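Local coordinates for uncharacterized protein (Bombyx mori, PDB 5AZ0) that is an aldo-keto reductase (AKR2E5) of the silkworm, probably reducing carbonyl groups of its substrates with a nicotinamide cofactor, at residues A72-R76 with A340-N346; K3-P7 with D63-R67. All coordinates share one frame. Numbering follows the deposited sequence.

Overall arrangement
Interactions 1 and 2 sit at the two ends of strand 68-70 in the TIM barrel. Segment 63-67 leads into that strand and segment 72-76 leads out of it, so one short β-strand separates a contact with the N-terminal tail (3-7) from one with the C-terminal tail (340-346). Their centres are 29 Å apart, the nearest atoms about 13 Å, and they do not touch. Interaction 1 is at the C-terminal end of the barrel strands, where aldo-keto reductases have their active site: Tyr75 bonds Lys104 there, as in the family's Tyr-Lys catalytic pair. Interaction 2 is at the other end of the barrel, with an acetate ion on Arg67.

Interaction 1 of 2, residues A72-R76 with A340-N346; sequences AHFYR and AMRKWKN
This is an aromatic and cation-pi contact that lays the C-terminal tail against the loop between strand 68-70 and helix 78-90. Segment 73-75 makes a 3-10 turn (Tyr75 N to Ala72 O, 3.1 Å); Arg76 follows with positive phi (79°), its CA 4.5 Å from Asn346 CA. Trp344, chi1 p, points in from an extended backbone. The edge of Phe74 meets the face of its six-membered ring (centroids 5.0 Å, planes at 83°), and Trp344 turns an edge to the face of His73. The Arg76 guanidinium lies nearly flat on the Trp344 indole (centres 4.3 Å apart, planes at 23°), an off-centre cation-pi contact. A water joins His73 NE2 (2.8 Å), Trp344 O (3.1 Å) and Asn346 ND2 (3.0 Å). Tyr75 points away, its hydroxyl bonded to Lys104, as expected of the family's catalytic tyrosine. Arg76, its guanidinium steadied by NH1 to Phe74 O (2.8 Å) in its own loop, thus holds the tail by NH2 to Ala340 O (2.9 Å) and by its charge over the indole.

Interaction 2 of 2, residues K3-P7 with D63-R67; sequences KVNVP and DIGYR. With ACT (acetate ion), chain H.
Ile64 and Val4 bury the most surface here, with Lys3 next: the start of the modelled chain runs past the C-terminal end of helix 51-64. Residues 3-7 have no regular secondary structure. Lys3 CA lies 5.1 Å from Ile64 CA, and Val4 CA 5.4 Å from Gly65 CA, which sets the register. The main anchor is Val4 N to Ile64 O, 2.9 Å and nearly straight at 166°; Lys3 N reaches the same Ile64 O only weakly at 3.5 Å. Val4 (chi1 m) sets CG1 4.1 Å from CD1 of Ile64 (chi1 p, chi2 t), while its CG2 is 4.1 Å from Gly65 CA and 4.4 Å from Tyr66 CD1. Leu285 of helix 281-287 touches Lys3, Val4 and Ile64, and the Tyr66 hydroxyl bonds Val284 O. Gly65, at phi 129°, has no CB, and one would clash with Val4 O. Farther along, a water links Gly65 O (2.6 Å) to Val6 N (2.9 Å). Arg67 takes an acetate ion, probably from the crystallisation liquor, with NE to its O at 2.9 Å and NH2 to its OXT at 3.0 Å. The helix end is a Schellman motif with Gly65 as C-prime residue, in the turn that joins helix to strand in this β/α barrel, and the N-terminal tail takes up the Ile64 carbonyl there.

Interaction 1 of 2, residues A72-R76 with A340-N346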
ATOM      1  N   ALA A  72      -8.901  -1.202  -0.788  1.00 19.89           N
ATOM      2  CA  ALA A  72      -9.134  -0.744  -2.167  1.00 22.08           C
ATOM      3  C   ALA A  72     -10.465  -1.290  -2.720  1.00 22.98           C
ATOM      4  O   ALA A  72     -10.838  -2.327  -2.330  1.00 23.04           O
ATOM      5  CB  ALA A  72      -7.981  -1.173  -3.084  1.00 20.96           C
ATOM      6  N   HIS A  73     -11.109  -0.599  -3.658  1.00 24.25           N
ATOM      7  CA  HIS A  73     -12.187  -1.175  -4.400  1.00 24.90           C
ATOM      8  C   HIS A  73     -11.837  -2.556  -4.941  1.00 29.19           C
ATOM      9  O   HIS A  73     -12.555  -3.565  -4.682  1.00 25.31           O
ATOM     10  CB  HIS A  73     -12.603  -0.241  -5.510  1.00 23.75           C
ATOM     11  CG  HIS A  73     -13.705  -0.779  -6.359  1.00 22.79           C
ATOM     12  ND1 HIS A  73     -13.975  -0.306  -7.626  1.00 23.86           N
ATOM     13  CD2 HIS A  73     -14.605  -1.779  -6.125  1.00 24.58           C
ATOM     14  CE1 HIS A  73     -15.003  -0.974  -8.132  1.00 23.70           C
ATOM     15  NE2 HIS A  73     -15.394  -1.885  -7.236  1.00 23.29           N
ATOM     16  N   PHE A  74     -10.675  -2.637  -5.590  1.00 27.29           N
ATOM     17  CA  PHE A  74     -10.214  -3.912  -6.141  1.00 27.16           C
ATOM     18  C   PHE A  74     -10.080  -5.079  -5.176  1.00 26.99           C
ATOM     19  O   PHE A  74     -10.021  -6.189  -5.617  1.00 24.02           O
ATOM     20  CB  PHE A  74      -8.871  -3.701  -6.862  1.00 30.58           C
ATOM     21  CG  PHE A  74      -8.405  -4.886  -7.658  1.00 31.71           C
ATOM     22  CD1 PHE A  74      -9.059  -5.233  -8.828  1.00 33.63           C
ATOM     23  CD2 PHE A  74      -7.274  -5.633  -7.260  1.00 33.09           C
ATOM     24  CE1 PHE A  74      -8.630  -6.346  -9.593  1.00 32.99           C
ATOM     25  CE2 PHE A  74      -6.830  -6.737  -8.021  1.00 35.77           C
ATOM     26  CZ  PHE A  74      -7.519  -7.097  -9.183  1.00 29.91           C
ATOM     27  N   TYR A  75      -9.914  -4.847  -3.882  1.00 25.80           N
ATOM     28  CA  TYR A  75      -9.685  -5.938  -2.953  1.00 23.94           C
ATOM     29  C   TYR A  75     -10.939  -6.693  -2.494  1.00 25.63           C
ATOM     30  O   TYR A  75     -10.823  -7.668  -1.758  1.00 28.67           O
ATOM     31  CB  TYR A  75      -8.915  -5.449  -1.759  1.00 25.60           C
ATOM     32  CG  TYR A  75      -7.564  -4.764  -2.048  1.00 24.85           C
ATOM     33  CD1 TYR A  75      -6.894  -4.883  -3.272  1.00 25.31           C
ATOM     34  CD2 TYR A  75      -6.975  -4.018  -1.055  1.00 26.02           C
ATOM     35  CE1 TYR A  75      -5.672  -4.249  -3.487  1.00 27.76           C
ATOM     36  CE2 TYR A  75      -5.759  -3.388  -1.248  1.00 26.16           C
ATOM     37  CZ  TYR A  75      -5.093  -3.498  -2.446  1.00 27.10           C
ATOM     38  OH  TYR A  75      -3.895  -2.808  -2.557  1.00 24.70           O
ATOM     39  N   ARG A  76     -12.107  -6.221  -2.912  1.00 27.74           N
ATOM     40  CA  ARG A  76     -13.384  -6.925  -2.829  1.00 32.00           C
ATOM     41  C   ARG A  76     -14.005  -6.867  -1.449  1.00 29.76           C
ATOM     42  O   ARG A  76     -15.168  -7.037  -1.351  1.00 33.83           O
ATOM     43  CB  ARG A  76     -13.341  -8.423  -3.296  1.00 32.25           C
ATOM     44  CG  ARG A  76     -13.299  -8.644  -4.815  1.00 35.11           C
ATOM     45  CD  ARG A  76     -11.934  -9.024  -5.284  1.00 39.27           C
ATOM     46  NE  ARG A  76     -11.945  -9.574  -6.629  1.00 41.61           N
ATOM     47  CZ  ARG A  76     -11.156  -9.192  -7.644  1.00 44.31           C
ATOM     48  NH1 ARG A  76     -10.220  -8.196  -7.535  1.00 40.70           N
ATOM     49  NH2 ARG A  76     -11.281  -9.828  -8.810  1.00 42.56           N
ATOM     50  N   ALA A 340     -10.237 -11.414 -13.665  1.00 40.16           N
ATOM     51  CA  ALA A 340     -10.139 -10.994 -12.277  1.00 39.71           C
ATOM     52  C   ALA A 340      -9.392  -9.633 -12.025  1.00 43.71           C
ATOM     53  O   ALA A 340      -9.523  -9.066 -10.946  1.00 38.31           O
ATOM     54  CB  ALA A 340      -9.506 -12.087 -11.426  1.00 39.34           C
ATOM     55  N   MET A 341      -8.668  -9.117 -13.025  1.00 42.15           N
ATOM     56  CA  MET A 341      -8.025  -7.826 -12.963  1.00 40.33           C
ATOM     57  C   MET A 341      -8.880  -6.743 -13.622  1.00 43.15           C
ATOM     58  O   MET A 341      -8.407  -5.619 -13.795  1.00 37.33           O
ATOM     59  CB  MET A 341      -6.667  -7.910 -13.668  1.00 41.45           C
ATOM     60  CG  MET A 341      -5.810  -9.114 -13.273  1.00 39.91           C
ATOM     61  SD  MET A 341      -5.462  -9.231 -11.546  1.00 44.10           S
ATOM     62  CE  MET A 341      -4.660  -7.656 -11.269  1.00 46.87           C
ATOM     63  N   ARG A 342     -10.128  -7.066 -13.994  1.00 40.24           N
ATOM     64  CA  ARG A 342     -10.986  -6.150 -14.758  1.00 41.58           C
ATOM     65  C   ARG A 342     -12.465  -6.036 -14.289  1.00 40.87           C
ATOM     66  O   ARG A 342     -13.055  -4.980 -14.416  1.00 37.83           O
ATOM     67  CB  ARG A 342     -10.994  -6.580 -16.233  1.00 45.58           C
ATOM     68  CG  ARG A 342      -9.759  -6.227 -17.033  1.00 48.49           C
ATOM     69  CD  ARG A 342      -9.830  -6.684 -18.518  1.00 48.82           C
ATOM     70  NE  ARG A 342     -10.012  -8.123 -18.766  1.00 42.24           N
ATOM     71  CZ  ARG A 342     -11.156  -8.762 -19.120  1.00 47.06           C
ATOM     72  NH1 ARG A 342     -12.336  -8.145 -19.269  1.00 46.61           N
ATOM     73  NH2 ARG A 342     -11.128 -10.089 -19.314  1.00 47.77           N
ATOM     74  N   LYS A 343     -13.071  -7.148 -13.857  1.00 48.95           N
ATOM     75  CA  LYS A 343     -14.516  -7.248 -13.544  1.00 49.97           C
ATOM     76  C   LYS A 343     -14.645  -8.112 -12.326  1.00 43.70           C
ATOM     77  O   LYS A 343     -14.093  -9.191 -12.285  1.00 49.70           O
ATOM     78  CB  LYS A 343     -15.309  -7.910 -14.677  1.00 53.17           C
ATOM     79  CG  LYS A 343     -15.438  -7.044 -15.919  1.00 56.17           C
ATOM     80  CD  LYS A 343     -16.058  -7.786 -17.130  1.00 56.74           C
ATOM     81  CE  LYS A 343     -16.686  -6.756 -18.055  1.00 59.39           C
ATOM     82  NZ  LYS A 343     -16.860  -7.183 -19.447  1.00 60.59           N
ATOM     83  N   TRP A 344     -15.372  -7.635 -11.321  1.00 48.08           N
ATOM     84  CA  TRP A 344     -15.574  -8.401 -10.085  1.00 44.28           C
ATOM     85  C   TRP A 344     -16.794  -7.821  -9.303  1.00 47.88           C
ATOM     86  O   TRP A 344     -17.231  -6.681  -9.572  1.00 50.72           O
ATOM     87  CB  TRP A 344     -14.282  -8.377  -9.221  1.00 42.67           C
ATOM     88  CG  TRP A 344     -13.968  -6.949  -8.645  1.00 38.75           C
ATOM     89  CD1 TRP A 344     -14.328  -6.453  -7.416  1.00 36.58           C
ATOM     90  CD2 TRP A 344     -13.275  -5.881  -9.313  1.00 37.05           C
ATOM     91  NE1 TRP A 344     -13.904  -5.157  -7.280  1.00 34.60           N
ATOM     92  CE2 TRP A 344     -13.267  -4.773  -8.432  1.00 34.79           C
ATOM     93  CE3 TRP A 344     -12.648  -5.761 -10.557  1.00 34.38           C
ATOM     94  CZ2 TRP A 344     -12.663  -3.570  -8.754  1.00 31.14           C
ATOM     95  CZ3 TRP A 344     -12.068  -4.552 -10.887  1.00 40.88           C
ATOM     96  CH2 TRP A 344     -12.085  -3.459  -9.972  1.00 35.17           C
ATOM     97  N   LYS A 345     -17.274  -8.580  -8.313  1.00 54.81           N
ATOM     98  CA  LYS A 345     -18.282  -8.120  -7.354  1.00 64.29           C
ATOM     99  C   LYS A 345     -17.647  -7.921  -5.953  1.00 55.42           C
ATOM    100  O   LYS A 345     -16.677  -8.607  -5.607  1.00 58.52           O
ATOM    101  CB  LYS A 345     -19.508  -9.103  -7.320  1.00 75.66           C
ATOM    102  CG  LYS A 345     -19.477 -10.227  -6.254  1.00 90.65           C
ATOM    103  CD  LYS A 345     -20.863 -10.820  -5.945  1.00103.19           C
ATOM    104  CE  LYS A 345     -20.883 -11.643  -4.649  1.00106.04           C
ATOM    105  NZ  LYS A 345     -20.834 -10.802  -3.413  1.00103.89           N
ATOM    106  N   ASN A 346     -18.254  -7.050  -5.131  1.00 50.89           N
ATOM    107  CA  ASN A 346     -17.793  -6.786  -3.717  1.00 56.93           C
ATOM    108  C   ASN A 346     -18.719  -7.298  -2.569  1.00 55.97           C
ATOM    109  O   ASN A 346     -19.931  -7.108  -2.638  1.00 53.99           O
ATOM    110  CB  ASN A 346     -17.539  -5.269  -3.548  1.00 43.45           C
ATOM    111  CG  ASN A 346     -16.823  -4.686  -4.744  1.00 40.55           C
ATOM    112  OD1 ASN A 346     -15.596  -4.663  -4.756  1.00 41.78           O
ATOM    113  ND2 ASN A 346     -17.564  -4.258  -5.779  1.00 41.37           N
TER
HETATM  114  O   HOH W   1     -17.046  -3.683  -8.640  1.00 31.27           O

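Interaction 2 of 2, residues K3-P7 with D63-R67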
ATOM      1  N   LYS A   3      -1.098  -1.683  23.797  1.00 60.24           N
ATOM      2  CA  LYS A   3      -0.124  -2.830  23.676  1.00 60.11           C
ATOM      3  C   LYS A   3       1.062  -2.587  22.672  1.00 65.43           C
ATOM      4  O   LYS A   3       2.232  -2.609  23.082  1.00 57.83           O
ATOM      5  CB  LYS A   3      -0.860  -4.125  23.351  1.00 57.97           C
ATOM      6  CG  LYS A   3       0.016  -5.370  23.443  1.00 64.71           C
ATOM      7  CD  LYS A   3      -0.772  -6.584  23.953  1.00 75.33           C
ATOM      8  CE  LYS A   3       0.109  -7.638  24.636  1.00 83.53           C
ATOM      9  NZ  LYS A   3       0.549  -8.710  23.700  1.00 81.49           N
ATOM     10  N   VAL A   4       0.778  -2.356  21.381  1.00 57.00           N
ATOM     11  CA  VAL A   4       1.806  -1.830  20.446  1.00 46.29           C
ATOM     12  C   VAL A   4       1.671  -0.338  20.247  1.00 45.87           C
ATOM     13  O   VAL A   4       0.592   0.204  20.280  1.00 46.87           O
ATOM     14  CB  VAL A   4       1.810  -2.520  19.101  1.00 47.98           C
ATOM     15  CG1 VAL A   4       1.991  -4.006  19.282  1.00 49.82           C
ATOM     16  CG2 VAL A   4       0.562  -2.237  18.273  1.00 48.17           C
ATOM     17  N   ASN A   5       2.777   0.343  20.050  1.00 47.67           N
ATOM     18  CA  ASN A   5       2.737   1.762  19.870  1.00 48.43           C
ATOM     19  C   ASN A   5       3.319   2.157  18.474  1.00 46.21           C
ATOM     20  O   ASN A   5       4.526   2.272  18.297  1.00 37.97           O
ATOM     21  CB  ASN A   5       3.479   2.426  21.003  1.00 55.73           C
ATOM     22  CG  ASN A   5       3.289   3.928  20.999  1.00 70.45           C
ATOM     23  OD1 ASN A   5       2.333   4.445  20.417  1.00 80.70           O
ATOM     24  ND2 ASN A   5       4.203   4.642  21.635  1.00 72.96           N
ATOM     25  N   VAL A   6       2.437   2.359  17.490  1.00 39.22           N
ATOM     26  CA  VAL A   6       2.856   2.703  16.148  1.00 32.04           C
ATOM     27  C   VAL A   6       3.108   4.200  15.999  1.00 28.19           C
ATOM     28  O   VAL A   6       2.243   4.994  16.118  1.00 31.17           O
ATOM     29  CB  VAL A   6       1.858   2.184  15.125  1.00 32.52           C
ATOM     30  CG1 VAL A   6       2.375   2.434  13.710  1.00 35.36           C
ATOM     31  CG2 VAL A   6       1.660   0.679  15.279  1.00 33.60           C
ATOM     32  N   PRO A   7       4.341   4.604  15.753  1.00 28.03           N
ATOM     33  CA  PRO A   7       4.503   6.027  15.465  1.00 30.36           C
ATOM     34  C   PRO A   7       3.910   6.470  14.064  1.00 26.44           C
ATOM     35  O   PRO A   7       3.630   5.633  13.198  1.00 25.31           O
ATOM     36  CB  PRO A   7       6.033   6.197  15.443  1.00 29.88           C
ATOM     37  CG  PRO A   7       6.514   4.885  14.980  1.00 29.45           C
ATOM     38  CD  PRO A   7       5.586   3.843  15.554  1.00 28.81           C
ATOM     39  N   ASP A  63      -7.493  -3.999  18.417  1.00 34.34           N
ATOM     40  CA  ASP A  63      -7.413  -4.182  19.905  1.00 36.01           C
ATOM     41  C   ASP A  63      -6.028  -3.935  20.354  1.00 35.06           C
ATOM     42  O   ASP A  63      -5.853  -3.201  21.309  1.00 34.72           O
ATOM     43  CB  ASP A  63      -7.800  -5.608  20.373  1.00 38.49           C
ATOM     44  CG  ASP A  63      -9.273  -5.937  20.140  1.00 36.21           C
ATOM     45  OD1 ASP A  63     -10.097  -5.027  20.190  1.00 40.25           O
ATOM     46  OD2 ASP A  63      -9.616  -7.080  19.848  1.00 38.03           O
ATOM     47  N   ILE A  64      -5.007  -4.482  19.662  1.00 33.54           N
ATOM     48  CA  ILE A  64      -3.619  -4.188  20.189  1.00 36.79           C
ATOM     49  C   ILE A  64      -3.042  -2.818  19.894  1.00 37.01           C
ATOM     50  O   ILE A  64      -2.028  -2.451  20.517  1.00 35.77           O
ATOM     51  CB  ILE A  64      -2.557  -5.256  19.831  1.00 41.89           C
ATOM     52  CG1 ILE A  64      -2.251  -5.312  18.324  1.00 37.86           C
ATOM     53  CG2 ILE A  64      -3.043  -6.634  20.306  1.00 43.22           C
ATOM     54  CD1 ILE A  64      -1.148  -6.297  17.943  1.00 36.31           C
ATOM     55  N   GLY A  65      -3.649  -2.063  18.955  1.00 33.86           N
ATOM     56  CA  GLY A  65      -3.203  -0.677  18.665  1.00 35.53           C
ATOM     57  C   GLY A  65      -2.928  -0.268  17.194  1.00 29.56           C
ATOM     58  O   GLY A  65      -2.439   0.791  16.953  1.00 32.81           O
ATOM     59  N   TYR A  66      -3.268  -1.086  16.227  1.00 30.13           N
ATOM     60  CA  TYR A  66      -3.191  -0.668  14.826  1.00 31.15           C
ATOM     61  C   TYR A  66      -4.375   0.303  14.589  1.00 31.30           C
ATOM     62  O   TYR A  66      -5.512   0.092  15.063  1.00 32.72           O
ATOM     63  CB  TYR A  66      -3.345  -1.826  13.898  1.00 28.58           C
ATOM     64  CG  TYR A  66      -2.154  -2.730  13.663  1.00 31.54           C
ATOM     65  CD1 TYR A  66      -1.593  -3.535  14.680  1.00 31.59           C
ATOM     66  CD2 TYR A  66      -1.643  -2.882  12.358  1.00 28.76           C
ATOM     67  CE1 TYR A  66      -0.567  -4.475  14.369  1.00 31.09           C
ATOM     68  CE2 TYR A  66      -0.627  -3.742  12.080  1.00 29.60           C
ATOM     69  CZ  TYR A  66      -0.083  -4.568  13.063  1.00 31.19           C
ATOM     70  OH  TYR A  66       0.952  -5.425  12.630  1.00 30.86           O
ATOM     71  N   ARG A  67      -4.069   1.374  13.902  1.00 27.43           N
ATOM     72  CA  ARG A  67      -5.046   2.367  13.450  1.00 26.02           C
ATOM     73  C   ARG A  67      -5.156   2.571  11.938  1.00 25.53           C
ATOM     74  O   ARG A  67      -6.200   3.066  11.463  1.00 24.31           O
ATOM     75  CB  ARG A  67      -4.689   3.651  14.100  1.00 28.56           C
ATOM     76  CG  ARG A  67      -4.724   3.610  15.643  1.00 29.14           C
ATOM     77  CD  ARG A  67      -6.136   3.310  16.188  1.00 30.39           C
ATOM     78  NE  ARG A  67      -6.161   3.180  17.658  1.00 32.40           N
ATOM     79  CZ  ARG A  67      -6.190   2.019  18.315  1.00 30.77           C
ATOM     80  NH1 ARG A  67      -6.215   0.831  17.699  1.00 34.70           N
ATOM     81  NH2 ARG A  67      -6.240   2.054  19.635  1.00 39.44           N
TER
HETATM   82  C   ACT H 407      -6.276   5.778  20.143  0.80 43.23           C
HETATM   83  O   ACT H 407      -5.771   5.701  18.968  0.80 37.65           O
HETATM   84  OXT ACT H 407      -6.808   4.803  20.739  0.80 43.40           O
HETATM   85  CH3 ACT H 407      -6.266   7.083  20.886  0.80 42.41           C
HETATM   86  O   HOH W   2      -0.473   2.293  17.779  1.00 45.17           O